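Local coordinates for probable brix-domain ribosomal biogenesis protein (Methanothermobacter thermautotrophicus, PDB 1W94) that probably takes part in ribosome biogenesis and probably binds ribosomal RNA, as an archaeal Imp4/Brix-domain protein, at residues A[2-8]-A[27-33]; A[70-74]-A[104-108]; A[17-21]-A[144-148]. All coordinates share one frame; numbering follows the deposited sequence.

Contact 1: A[2-8]-A[27-33]; sequences MLLTTSR and WRYINRG
Selenomethionine Met2 lies over one face of the Trp27 indole, the two side chains running side by side. Its CB stands 3.7 Å from the centroid of the five-membered ring, only 9° off the normal, and SE sits above the six-membered ring, a Met-aromatic contact. From this end two parallel strands pair in register, Leu3 with Arg28 and Leu4 with Tyr29. Arg28 O accepts from Leu4 N at 2.8 Å and Leu4 O from Ile30 N at 3.1 Å, both bonds nearly straight; the bond from Arg28 N to Met2 O is weak.

The packing is tight around the leucines as well. CG of Leu4 stands opposite the backbone N (chi1 179°), and its two methyls divide the work: CD1 comes to the edge of the Tyr29 ring, 3.7 Å from Tyr29 CD1, while CD2 reaches Trp27. Leu3 crosses Ile30 at about a right angle, CD2 against CG1. Beyond the paired residues side chains replace backbone bonds. Thr5 OG1 donates to Ile30 O, and Arg32 NH1 reaches Thr6 O at 2.8 Å, the oxygen lying near the guanidinium plane. A water accepts from Arg32 N and donates to Thr6 OG1.

The margin is looser and more exposed. Arg8 lays CG over one face of the Arg32 guanidinium, offset toward its rim, and against Gly33 O; Arg28 offers a guanidinium face to Leu3 CD1 while NH2 bonds Glu43 O.

The pair forms the two strands of a beta-alpha-beta unit whose connecting helix, 12-25, covers Leu4 and Tyr29; helix 37-44 covers Leu3 on the other face, and strand 48-54 continues the sheet beside 3-6.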
loop_
_atom_site.group_PDB
_atom_site.type_symbol
_atom_site.label_atom_id
_atom_site.label_comp_id
_atom_site.label_asym_id
_atom_site.label_seq_id
_atom_site.Cartn_x
_atom_site.Cartn_y
_atom_site.Cartn_z
HETATM N N MSE A 2 0.594 10.700 2.898
HETATM C CA MSE A 2 1.874 10.111 2.495
HETATM C C MSE A 2 2.249 10.370 1.031
HETATM O O MSE A 2 1.370 10.521 0.187
HETATM C CB MSE A 2 1.835 8.606 2.727
HETATM C CG MSE A 2 3.089 8.036 3.350
HETATM SE SE MSE A 2 2.772 6.173 3.722
HETATM C CE MSE A 2 1.614 6.327 5.225
ATOM N N LEU A 3 3.552 10.469 0.751
ATOM C CA LEU A 3 4.052 10.434 -0.628
ATOM C C LEU A 3 4.472 8.991 -0.963
ATOM O O LEU A 3 5.180 8.348 -0.187
ATOM C CB LEU A 3 5.229 11.402 -0.836
ATOM C CG LEU A 3 5.957 11.470 -2.212
ATOM C CD1 LEU A 3 6.627 12.808 -2.444
ATOM C CD2 LEU A 3 7.021 10.417 -2.311
ATOM N N LEU A 4 4.057 8.506 -2.120
ATOM C CA LEU A 4 4.493 7.217 -2.595
ATOM C C LEU A 4 5.383 7.404 -3.826
ATOM O O LEU A 4 5.107 8.235 -4.693
ATOM C CB LEU A 4 3.278 6.372 -2.970
ATOM C CG LEU A 4 3.262 4.948 -3.542
ATOM C CD1 LEU A 4 4.133 4.724 -4.727
ATOM C CD2 LEU A 4 3.540 3.928 -2.500
ATOM N N THR A 5 6.414 6.562 -3.900
ATOM C CA THR A 5 7.298 6.443 -5.047
ATOM C C THR A 5 7.768 4.982 -5.143
ATOM O O THR A 5 7.370 4.127 -4.335
ATOM C CB THR A 5 8.488 7.437 -4.942
ATOM O OG1 THR A 5 9.067 7.644 -6.235
ATOM C CG2 THR A 5 9.569 6.949 -3.940
ATOM N N THR A 6 8.582 4.711 -6.157
ATOM C CA THR A 6 9.143 3.389 -6.404
ATOM C C THR A 6 10.661 3.418 -6.222
ATOM O O THR A 6 11.255 4.476 -6.038
ATOM C CB THR A 6 8.891 2.933 -7.875
ATOM O OG1 THR A 6 9.593 3.806 -8.787
ATOM C CG2 THR A 6 7.396 2.913 -8.210
ATOM N N SER A 7 11.277 2.244 -6.279
ATOM C CA SER A 7 12.704 2.108 -6.462
ATOM C C SER A 7 13.109 2.696 -7.841
ATOM O O SER A 7 12.259 2.904 -8.707
ATOM C CB SER A 7 13.067 0.625 -6.381
ATOM O OG SER A 7 12.175 -0.174 -7.153
ATOM N N ARG A 8 14.392 2.990 -8.030
ATOM C CA ARG A 8 14.859 3.526 -9.309
ATOM C C ARG A 8 14.720 2.513 -10.453
ATOM O O ARG A 8 14.912 1.318 -10.251
ATOM C CB ARG A 8 16.291 4.013 -9.182
ATOM C CG ARG A 8 16.380 5.366 -8.439
ATOM C CD ARG A 8 17.813 5.807 -8.273
ATOM N NE ARG A 8 18.476 5.154 -7.153
ATOM C CZ ARG A 8 19.344 4.158 -7.274
ATOM N NH1 ARG A 8 19.675 3.683 -8.478
ATOM N NH2 ARG A 8 19.888 3.629 -6.184
ATOM N N TRP A 27 -2.704 8.994 -1.700
ATOM C CA TRP A 27 -1.330 9.403 -1.404
ATOM C C TRP A 27 -0.786 10.155 -2.629
ATOM O O TRP A 27 -1.156 9.830 -3.739
ATOM C CB TRP A 27 -0.467 8.181 -1.140
ATOM C CG TRP A 27 -0.801 7.430 0.133
ATOM C CD1 TRP A 27 -1.482 7.909 1.227
ATOM C CD2 TRP A 27 -0.406 6.097 0.459
ATOM N NE1 TRP A 27 -1.559 6.932 2.195
ATOM C CE2 TRP A 27 -0.907 5.812 1.751
ATOM C CE3 TRP A 27 0.302 5.097 -0.230
ATOM C CZ2 TRP A 27 -0.701 4.584 2.382
ATOM C CZ3 TRP A 27 0.500 3.860 0.396
ATOM C CH2 TRP A 27 -0.000 3.617 1.692
ATOM N N ARG A 28 0.051 11.167 -2.447
ATOM C CA ARG A 28 0.673 11.806 -3.616
ATOM C C ARG A 28 1.736 10.905 -4.274
ATOM O O ARG A 28 2.623 10.388 -3.590
ATOM C CB ARG A 28 1.286 13.143 -3.229
ATOM C CG ARG A 28 2.250 13.668 -4.270
ATOM C CD ARG A 28 2.405 15.163 -4.135
ATOM N NE ARG A 28 3.319 15.543 -3.066
ATOM C CZ ARG A 28 4.570 15.960 -3.266
ATOM N NH1 ARG A 28 5.064 16.023 -4.508
ATOM N NH2 ARG A 28 5.331 16.303 -2.220
ATOM N N TYR A 29 1.640 10.708 -5.593
ATOM C CA TYR A 29 2.621 9.881 -6.316
ATOM C C TYR A 29 3.642 10.721 -7.078
ATOM O O TYR A 29 3.270 11.652 -7.797
ATOM C CB TYR A 29 1.929 8.947 -7.303
ATOM C CG TYR A 29 2.883 8.109 -8.121
ATOM C CD1 TYR A 29 3.435 6.940 -7.579
ATOM C CD2 TYR A 29 3.241 8.480 -9.419
ATOM C CE1 TYR A 29 4.307 6.153 -8.300
ATOM C CE2 TYR A 29 4.134 7.698 -10.156
ATOM C CZ TYR A 29 4.650 6.521 -9.576
ATOM O OH TYR A 29 5.524 5.726 -10.263
ATOM N N ILE A 30 4.926 10.378 -6.952
ATOM C CA ILE A 30 5.962 11.011 -7.791
ATOM C C ILE A 30 6.837 9.976 -8.488
ATOM O O ILE A 30 7.149 8.936 -7.912
ATOM C CB ILE A 30 6.873 11.974 -6.985
ATOM C CG1 ILE A 30 7.606 11.228 -5.870
ATOM C CG2 ILE A 30 6.048 13.167 -6.440
ATOM C CD1 ILE A 30 8.877 11.913 -5.373
ATOM N N ASN A 31 7.259 10.276 -9.717
ATOM C CA ASN A 31 8.197 9.401 -10.408
ATOM C C ASN A 31 9.528 9.483 -9.682
ATOM O O ASN A 31 10.000 10.576 -9.288
ATOM C CB ASN A 31 8.355 9.770 -11.908
ATOM C CG ASN A 31 7.068 9.502 -12.729
ATOM O OD1 ASN A 31 6.537 8.383 -12.751
ATOM N ND2 ASN A 31 6.590 10.530 -13.428
ATOM N N ARG A 32 10.162 8.337 -9.541
ATOM C CA ARG A 32 11.364 8.287 -8.743
ATOM C C ARG A 32 12.514 8.960 -9.466
ATOM O O ARG A 32 13.385 9.576 -8.832
ATOM C CB ARG A 32 11.691 6.845 -8.370
ATOM C CG ARG A 32 12.997 6.649 -7.564
ATOM C CD ARG A 32 12.960 7.350 -6.213
ATOM N NE ARG A 32 14.194 7.129 -5.447
ATOM C CZ ARG A 32 14.413 6.101 -4.635
ATOM N NH1 ARG A 32 13.473 5.164 -4.464
ATOM N NH2 ARG A 32 15.570 6.010 -3.974
ATOM N N GLY A 33 12.502 8.866 -10.797
ATOM C CA GLY A 33 13.619 9.312 -11.615
ATOM C C GLY A 33 14.931 8.760 -11.071
ATOM O O GLY A 33 15.071 7.552 -10.869
HETATM O O HOH W 1 8.831 5.927 -10.111
#

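Contact 2: A[70-74]-A[104-108]; sequences ERGYI and LCNLM
Arg71 reaches from the strand to two successive backbone carbonyls of helix 102-108, those of Asn106 and Leu107, and bonds both. NH1 donates to Leu107 O at 2.8 Å with an N-H...O angle of 164°, in the carbonyl plane and on a lone pair. NH2 donates to Asn106 O, also at 2.8 Å, but more bent (142°) and from above that carbonyl's plane. Both oxygens lie close to the guanidinium plane, so the paired bonds fix how the group is turned. A bend at chi3 swings the guanidinium round to present this edge. An alanine in place of Arg71 would remove both donors and is likely to leave the carbonyls of Asn106 and Leu107 without these partners, the helix less firmly tied to the strand.

The remaining interactions are apolar. Leu107 spreads its methyls along the strand: CD2 rests 3.7 Å from Gly72 CA, and CD1 faces the backbone of Tyr73. A CB modelled on Gly72 would fall 2.8 Å from Leu107 CD2, so the close approach depends on the glycine. Further on, Ile74 CD1 meets Leu104 CD2 at 3.6 Å, the side chains crossing at about a right angle, and it also lies 4.1 Å from SE of selenomethionine Met108. Phe63 of strand 57-64 touches Ile74 and Met108, and Cys105 anchors the helix by its disulfide to Cys97.

The helix lies across the strand, its axis 8.8 Å away at 121°. Two successive carbonyl oxygens are taken up by a single side chain, one through a nearly straight bond and the other through a bent one, and the positive guanidinium would probably be favoured beside them.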
loop_
_atom_site.group_PDB
_atom_site.type_symbol
_atom_site.label_atom_id
_atom_site.label_comp_id
_atom_site.label_asym_id
_atom_site.label_seq_id
_atom_site.Cartn_x
_atom_site.Cartn_y
_atom_site.Cartn_z
ATOM N N GLU A 70 12.895 4.438 9.502
ATOM C CA GLU A 70 12.120 3.355 8.916
ATOM C C GLU A 70 11.105 2.855 9.920
ATOM O O GLU A 70 11.453 2.308 10.975
ATOM C CB GLU A 70 12.985 2.195 8.401
ATOM C CG GLU A 70 12.105 1.216 7.495
ATOM C CD GLU A 70 12.584 -0.233 7.493
ATOM O OE1 GLU A 70 12.750 -0.838 8.596
ATOM O OE2 GLU A 70 12.793 -0.789 6.384
ATOM N N ARG A 71 9.844 3.073 9.583
ATOM C CA ARG A 71 8.728 2.683 10.412
ATOM C C ARG A 71 8.550 1.176 10.333
ATOM O O ARG A 71 8.207 0.536 11.326
ATOM C CB ARG A 71 7.466 3.382 9.910
ATOM C CG ARG A 71 7.512 4.896 10.090
ATOM C CD ARG A 71 6.301 5.585 9.488
ATOM N NE ARG A 71 5.079 5.174 10.182
ATOM C CZ ARG A 71 3.987 4.700 9.590
ATOM N NH1 ARG A 71 3.910 4.582 8.253
ATOM N NH2 ARG A 71 2.968 4.326 10.347
ATOM N N GLY A 72 8.811 0.616 9.157
ATOM C CA GLY A 72 8.528 -0.780 8.897
ATOM C C GLY A 72 8.403 -1.077 7.408
ATOM O O GLY A 72 8.643 -0.222 6.550
ATOM N N TYR A 73 8.076 -2.318 7.087
ATOM C CA TYR A 73 7.973 -2.698 5.681
ATOM C C TYR A 73 7.034 -3.866 5.525
ATOM O O TYR A 73 6.764 -4.595 6.492
ATOM C CB TYR A 73 9.372 -2.981 5.055
ATOM C CG TYR A 73 10.120 -4.151 5.668
ATOM C CD1 TYR A 73 9.850 -5.460 5.246
ATOM C CD2 TYR A 73 11.069 -3.962 6.664
ATOM C CE1 TYR A 73 10.516 -6.562 5.800
ATOM C CE2 TYR A 73 11.762 -5.073 7.233
ATOM C CZ TYR A 73 11.461 -6.376 6.796
ATOM O OH TYR A 73 12.121 -7.506 7.307
ATOM N N ILE A 74 6.503 -4.015 4.317
ATOM C CA ILE A 74 5.627 -5.153 3.995
ATOM C C ILE A 74 6.250 -5.861 2.795
ATOM O O ILE A 74 6.604 -5.197 1.802
ATOM C CB ILE A 74 4.192 -4.660 3.584
ATOM C CG1 ILE A 74 3.487 -3.906 4.714
ATOM C CG2 ILE A 74 3.307 -5.836 3.138
ATOM C CD1 ILE A 74 2.173 -3.232 4.273
ATOM N N LEU A 104 0.084 -3.993 9.891
ATOM C CA LEU A 104 -0.388 -3.610 8.563
ATOM C C LEU A 104 -1.172 -2.331 8.628
ATOM O O LEU A 104 -0.906 -1.404 7.866
ATOM C CB LEU A 104 -1.214 -4.718 7.903
ATOM C CG LEU A 104 -0.403 -5.963 7.591
ATOM C CD1 LEU A 104 -1.314 -7.110 7.122
ATOM C CD2 LEU A 104 0.700 -5.634 6.536
ATOM N N CYS A 105 -2.114 -2.252 9.562
ATOM C CA CYS A 105 -2.936 -1.077 9.709
ATOM C C CYS A 105 -2.114 0.158 10.132
ATOM O O CYS A 105 -2.361 1.259 9.633
ATOM C CB CYS A 105 -4.130 -1.367 10.658
ATOM S SG CYS A 105 -5.117 -2.751 9.955
ATOM N N ASN A 106 -1.164 -0.029 11.053
ATOM C CA ASN A 106 -0.344 1.070 11.537
ATOM C C ASN A 106 0.548 1.646 10.445
ATOM O O ASN A 106 0.603 2.870 10.274
ATOM C CB ASN A 106 0.456 0.639 12.781
ATOM C CG ASN A 106 -0.425 0.510 14.015
ATOM O OD1 ASN A 106 -1.379 1.282 14.203
ATOM N ND2 ASN A 106 -0.107 -0.449 14.871
ATOM N N LEU A 107 1.192 0.771 9.663
ATOM C CA LEU A 107 2.085 1.219 8.596
ATOM C C LEU A 107 1.322 2.032 7.549
ATOM O O LEU A 107 1.742 3.107 7.154
ATOM C CB LEU A 107 2.749 0.019 7.916
ATOM C CG LEU A 107 3.830 -0.661 8.774
ATOM C CD1 LEU A 107 4.303 -1.934 8.042
ATOM C CD2 LEU A 107 4.974 0.304 9.063
HETATM N N MSE A 108 0.175 1.525 7.134
HETATM C CA MSE A 108 -0.570 2.137 6.043
HETATM C C MSE A 108 -1.500 3.250 6.484
HETATM O O MSE A 108 -2.137 3.891 5.633
HETATM C CB MSE A 108 -1.350 1.069 5.292
HETATM C CG MSE A 108 -0.402 0.175 4.534
HETATM SE SE MSE A 108 -1.302 -1.197 3.637
HETATM C CE MSE A 108 -2.256 -0.151 2.152
#

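Contact 3: A[17-21]-A[144-148]; sequences FSQRL and GFKLL
Helix 17-21 and strand 145-148 run at 113° to one another, their short axes 11.2 Å apart at closest approach. The nearest CA atoms, those of Leu21 and Phe145, are still 8.9 Å apart, so large side chains must bridge the gap. Leu21 N bonds Phe17 O within the helix, placing these two residues one turn apart; the Phe17 ring comes to the strand from the flank, whereas Arg20 points its CB toward it. The chain turns a corner at Gly144 just before Phe145.

Phe145 has the largest share of the contact. With chi1 at -169° its ring is carried away from the backbone N and out toward the helix, where it enters between Phe17, Arg20 and Leu21. CZ comes 3.5 Å from Phe17 CE1. The two ring planes are almost parallel, at 9°, but the centroids are 5.7 Å apart: the rings are slid so far that they barely overlap, and rim atoms do the touching.

This is a helix laid on a beta-sheet: helix 12-25, the connection of the beta-alpha-beta unit 3-6 to 28-29, reaches beyond its own two strands to strand 145-154, in the half of the sheet built from later parts of the chain.

Leu147, two residues along the strand, meets Phe17 from the ring's edge, CD2 lying near the ring plane and 3.8 Å from CZ. Leu21 approaches Phe145 crosswise, its CD1 4.1 Å from CE2. Arg20 contributes its aliphatic part: CB stands 4.0 Å from Phe145 CE1 and CD passes beside the same ring. Its guanidinium plane is nearly perpendicular to the Phe145 ring, and the polar end goes to the carbonyls of Glu81 and Met82 instead.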
loop_
_atom_site.group_PDB
_atom_site.type_symbol
_atom_site.label_atom_id
_atom_site.label_comp_id
_atom_site.label_asym_id
_atom_site.label_seq_id
_atom_site.Cartn_x
_atom_site.Cartn_y
_atom_site.Cartn_z
ATOM N N PHE A 17 1.126 -0.610 -10.847
ATOM C CA PHE A 17 0.750 -0.959 -9.497
ATOM C C PHE A 17 0.801 0.252 -8.573
ATOM O O PHE A 17 -0.141 0.491 -7.806
ATOM C CB PHE A 17 1.649 -2.045 -8.907
ATOM C CG PHE A 17 1.428 -2.240 -7.420
ATOM C CD1 PHE A 17 0.309 -2.954 -6.955
ATOM C CD2 PHE A 17 2.305 -1.671 -6.482
ATOM C CE1 PHE A 17 0.081 -3.112 -5.611
ATOM C CE2 PHE A 17 2.084 -1.824 -5.106
ATOM C CZ PHE A 17 0.960 -2.540 -4.671
ATOM N N SER A 18 1.910 0.981 -8.612
ATOM C CA SER A 18 2.159 2.031 -7.618
ATOM C C SER A 18 1.276 3.243 -7.868
ATOM O O SER A 18 0.752 3.823 -6.924
ATOM C CB SER A 18 3.638 2.447 -7.589
ATOM O OG SER A 18 4.431 1.347 -7.200
ATOM N N GLN A 19 1.079 3.576 -9.146
ATOM C CA GLN A 19 0.144 4.628 -9.504
ATOM C C GLN A 19 -1.285 4.272 -9.051
ATOM O O GLN A 19 -1.963 5.100 -8.439
ATOM C CB GLN A 19 0.206 4.922 -10.997
ATOM C CG GLN A 19 1.529 5.592 -11.437
ATOM C CD GLN A 19 1.636 5.809 -12.943
ATOM O OE1 GLN A 19 2.029 6.888 -13.389
ATOM N NE2 GLN A 19 1.277 4.795 -13.733
ATOM N N ARG A 20 -1.741 3.060 -9.370
ATOM C CA ARG A 20 -3.021 2.542 -8.861
ATOM C C ARG A 20 -3.157 2.663 -7.338
ATOM O O ARG A 20 -4.166 3.139 -6.842
ATOM C CB ARG A 20 -3.146 1.066 -9.179
ATOM C CG ARG A 20 -3.866 0.726 -10.457
ATOM C CD ARG A 20 -5.208 0.062 -10.110
ATOM N NE ARG A 20 -6.093 0.243 -11.245
ATOM C CZ ARG A 20 -6.396 -0.705 -12.119
ATOM N NH1 ARG A 20 -7.189 -0.403 -13.129
ATOM N NH2 ARG A 20 -5.926 -1.937 -11.979
ATOM N N LEU A 21 -2.164 2.156 -6.598
ATOM C CA LEU A 21 -2.248 2.139 -5.136
ATOM C C LEU A 21 -2.328 3.550 -4.582
ATOM O O LEU A 21 -3.094 3.827 -3.636
ATOM C CB LEU A 21 -1.051 1.405 -4.546
ATOM C CG LEU A 21 -0.908 1.392 -3.034
ATOM C CD1 LEU A 21 -2.007 0.536 -2.323
ATOM C CD2 LEU A 21 0.523 0.901 -2.661
ATOM N N GLY A 144 -11.208 -5.968 -7.065
ATOM C CA GLY A 144 -10.200 -6.527 -7.953
ATOM C C GLY A 144 -8.815 -5.965 -7.684
ATOM O O GLY A 144 -8.078 -5.657 -8.630
ATOM N N PHE A 145 -8.486 -5.786 -6.404
ATOM C CA PHE A 145 -7.185 -5.261 -5.993
ATOM C C PHE A 145 -6.796 -5.796 -4.617
ATOM O O PHE A 145 -7.422 -5.449 -3.594
ATOM C CB PHE A 145 -7.170 -3.718 -6.023
ATOM C CG PHE A 145 -5.789 -3.110 -5.857
ATOM C CD1 PHE A 145 -5.062 -2.682 -6.967
ATOM C CD2 PHE A 145 -5.217 -2.954 -4.581
ATOM C CE1 PHE A 145 -3.805 -2.103 -6.802
ATOM C CE2 PHE A 145 -3.961 -2.401 -4.425
ATOM C CZ PHE A 145 -3.244 -1.974 -5.529
ATOM N N LYS A 146 -5.748 -6.618 -4.587
ATOM C CA LYS A 146 -5.311 -7.257 -3.357
ATOM C C LYS A 146 -3.822 -7.100 -3.148
ATOM O O LYS A 146 -3.039 -7.039 -4.101
ATOM C CB LYS A 146 -5.594 -8.761 -3.353
ATOM C CG LYS A 146 -7.022 -9.153 -3.474
ATOM C CD LYS A 146 -7.095 -10.584 -3.985
ATOM C CE LYS A 146 -8.488 -11.142 -3.914
ATOM N NZ LYS A 146 -8.516 -12.582 -4.295
ATOM N N LEU A 147 -3.451 -7.071 -1.876
ATOM C CA LEU A 147 -2.074 -7.201 -1.458
ATOM C C LEU A 147 -1.930 -8.562 -0.781
ATOM O O LEU A 147 -2.591 -8.839 0.215
ATOM C CB LEU A 147 -1.677 -6.057 -0.524
ATOM C CG LEU A 147 -2.032 -4.629 -0.964
ATOM C CD1 LEU A 147 -1.511 -3.645 0.092
ATOM C CD2 LEU A 147 -1.397 -4.274 -2.317
ATOM N N LEU A 148 -1.082 -9.414 -1.372
ATOM C CA LEU A 148 -0.871 -10.759 -0.890
ATOM C C LEU A 148 0.373 -10.712 -0.021
ATOM O O LEU A 148 1.492 -10.663 -0.515
ATOM C CB LEU A 148 -0.741 -11.745 -2.069
ATOM C CG LEU A 148 -1.861 -11.622 -3.150
ATOM C CD1 LEU A 148 -1.658 -12.562 -4.307
ATOM C CD2 LEU A 148 -3.237 -11.901 -2.546
#

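In the fold
From the N terminus, strand 3-6 leads into helix 12-25, and the chain returns at 27-33 to close contact 1. Before that loop is complete the helix has opened contact 3, which closes only at 144-148, so contacts 1 and 3 cross. Contact 2, joining 70-74 to 104-108, is nested inside the long loop of contact 3 and follows contact 1 in series. All three reach one mixed sheet. Contacts 2 and 3 meet its neighbouring strands 70-80 and 145-154. Direct packing joins the sites: Ser18 touches Leu4 and Tyr29, Trp27 approaches Met108, and Met108 meets Leu147. The N-terminal beta-alpha-beta unit is thereby tied to the later strands.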